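Local coordinates for protein esterase (Xanthomonas oryzae pv. oryzae, PDB 3H2G) that hydrolyses esters as a secreted-lipase-like alpha/beta-hydrolase that degrades rice cell walls and contributes to the virulence of the bacterium, at residues Ser236-Val240 with Val265-Pro270. Residue numbers count along the deposited sequence, not the author numbering.
Sequences SYAIV and VEPLFP
A turn of regular alpha-helix, Ser236-Val240 (Val240 N to Ser236 O, 3.0 Å), packs against Val265-Pro270, whose first four residues keep helical backbone angles before the chain extends at Phe269 and enters Pro270 through a cis peptide. CA atoms pair Tyr237 with Phe269 at 5.4 Å and Val240 with Glu266 at 6.1 Å. The main bump is Phe269 (chi1 m): its flat ring lies along the helix, one face over Ser236 C and Tyr237 CA, and Ser236, small enough to let it in, brings CB to 3.5 Å from Phe269 CE2. Tyr237 (chi1 t) swings alongside, Tyr237 CD2 3.4 Å from Phe269 CB; the two rings meet obliquely, centroids 5.1 Å apart, planes at 34°. The cis bend sets Pro270 CB 3.6 Å from Tyr237 OH. One turn on, branched Val240 (t) fills the hollow between Val265, Glu266 and the Phe269 carbonyl, with Val240 CG2 3.8 Å from Val265 CG2. No hydrogen bond crosses this apolar seam; Tyr237 OH bonds Glu89 O, and Glu266 OE2 bonds Tyr250 OH. This is helix-on-loop packing within the largely helical region inserted between strands 198-205 and 328-332: helix 231-246 is backed by helix 309-316, while Phe269 also touches helix 275-280.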
loop_
_atom_site.group_PDB
_atom_site.type_symbol
_atom_site.label_atom_id
_atom_site.label_comp_id
_atom_site.label_asym_id
_atom_site.label_seq_id
_atom_site.Cartn_x
_atom_site.Cartn_y
_atom_site.Cartn_z
ATOM N N SER A 236 11.861 8.456 -8.258
ATOM C CA SER A 236 11.277 9.410 -9.197
ATOM C C SER A 236 9.783 9.583 -8.934
ATOM O O SER A 236 9.267 10.701 -8.961
ATOM C CB SER A 236 11.517 8.949 -10.638
ATOM O OG SER A 236 12.908 8.967 -10.936
ATOM N N TYR A 237 9.084 8.481 -8.680
ATOM C CA TYR A 237 7.648 8.555 -8.397
ATOM C C TYR A 237 7.441 9.446 -7.162
ATOM O O TYR A 237 6.581 10.328 -7.148
ATOM C CB TYR A 237 7.096 7.146 -8.133
ATOM C CG TYR A 237 5.601 6.978 -8.364
ATOM C CD1 TYR A 237 5.053 5.709 -8.548
ATOM C CD2 TYR A 237 4.744 8.082 -8.438
ATOM C CE1 TYR A 237 3.693 5.535 -8.808
ATOM C CE2 TYR A 237 3.376 7.920 -8.701
ATOM C CZ TYR A 237 2.862 6.641 -8.886
ATOM O OH TYR A 237 1.528 6.457 -9.163
ATOM N N ALA A 238 8.252 9.219 -6.133
ATOM C CA ALA A 238 8.164 9.989 -4.895
ATOM C C ALA A 238 8.387 11.486 -5.094
ATOM O O ALA A 238 7.633 12.302 -4.568
ATOM C CB ALA A 238 9.166 9.452 -3.877
ATOM N N ILE A 239 9.428 11.843 -5.840
ATOM C CA ILE A 239 9.745 13.250 -6.089
ATOM C C ILE A 239 8.640 13.958 -6.873
ATOM O O ILE A 239 8.174 15.031 -6.479
ATOM C CB ILE A 239 11.085 13.381 -6.854
ATOM C CG1 ILE A 239 12.230 12.894 -5.960
ATOM C CG2 ILE A 239 11.308 14.829 -7.299
ATOM C CD1 ILE A 239 13.568 12.769 -6.673
ATOM N N VAL A 240 8.223 13.355 -7.981
ATOM C CA VAL A 240 7.172 13.925 -8.816
ATOM C C VAL A 240 5.858 14.065 -8.038
ATOM O O VAL A 240 5.188 15.097 -8.114
ATOM C CB VAL A 240 6.946 13.051 -10.077
ATOM C CG1 VAL A 240 5.703 13.496 -10.819
ATOM C CG2 VAL A 240 8.163 13.146 -10.993
ATOM N N VAL A 265 10.148 12.522 -17.127
ATOM C CA VAL A 265 9.771 11.893 -15.863
ATOM C C VAL A 265 8.357 12.133 -15.320
ATOM O O VAL A 265 7.717 11.196 -14.831
ATOM C CB VAL A 265 10.799 12.242 -14.750
ATOM C CG1 VAL A 265 10.763 13.731 -14.437
ATOM C CG2 VAL A 265 10.513 11.418 -13.505
ATOM N N GLU A 266 7.848 13.358 -15.407
ATOM C CA GLU A 266 6.519 13.620 -14.857
ATOM C C GLU A 266 5.368 12.802 -15.458
ATOM O O GLU A 266 4.555 12.243 -14.721
ATOM C CB GLU A 266 6.206 15.121 -14.915
ATOM C CG GLU A 266 7.164 15.959 -14.064
ATOM C CD GLU A 266 6.614 17.336 -13.721
ATOM O OE1 GLU A 266 6.271 18.097 -14.650
ATOM O OE2 GLU A 266 6.529 17.656 -12.514
ATOM N N PRO A 267 5.290 12.703 -16.795
ATOM C CA PRO A 267 4.210 11.932 -17.428
ATOM C C PRO A 267 4.191 10.436 -17.094
ATOM O O PRO A 267 3.212 9.749 -17.375
ATOM C CB PRO A 267 4.446 12.169 -18.922
ATOM C CG PRO A 267 5.100 13.521 -18.953
ATOM C CD PRO A 267 6.073 13.434 -17.806
ATOM N N LEU A 268 5.265 9.932 -16.492
ATOM C CA LEU A 268 5.356 8.510 -16.153
ATOM C C LEU A 268 4.793 8.128 -14.784
ATOM O O LEU A 268 4.507 6.953 -14.535
ATOM C CB LEU A 268 6.818 8.058 -16.183
ATOM C CG LEU A 268 7.633 8.146 -17.473
ATOM C CD1 LEU A 268 9.099 7.871 -17.150
ATOM C CD2 LEU A 268 7.101 7.135 -18.491
ATOM N N PHE A 269 4.621 9.106 -13.903
ATOM C CA PHE A 269 4.178 8.801 -12.547
ATOM C C PHE A 269 2.942 9.527 -12.025
ATOM O O PHE A 269 3.058 10.568 -11.381
ATOM C CB PHE A 269 5.352 9.049 -11.594
ATOM C CG PHE A 269 6.578 8.239 -11.924
ATOM C CD1 PHE A 269 6.599 6.864 -11.702
ATOM C CD2 PHE A 269 7.706 8.847 -12.469
ATOM C CE1 PHE A 269 7.726 6.102 -12.018
ATOM C CE2 PHE A 269 8.841 8.095 -12.790
ATOM C CZ PHE A 269 8.849 6.721 -12.563
ATOM N N PRO A 270 1.739 8.979 -12.278
ATOM C CA PRO A 270 1.460 7.741 -13.015
ATOM C C PRO A 270 1.305 8.032 -14.504
ATOM O O PRO A 270 1.186 9.189 -14.902
ATOM C CB PRO A 270 0.158 7.260 -12.383
ATOM C CG PRO A 270 -0.564 8.543 -12.149
ATOM C CD PRO A 270 0.526 9.450 -11.582
#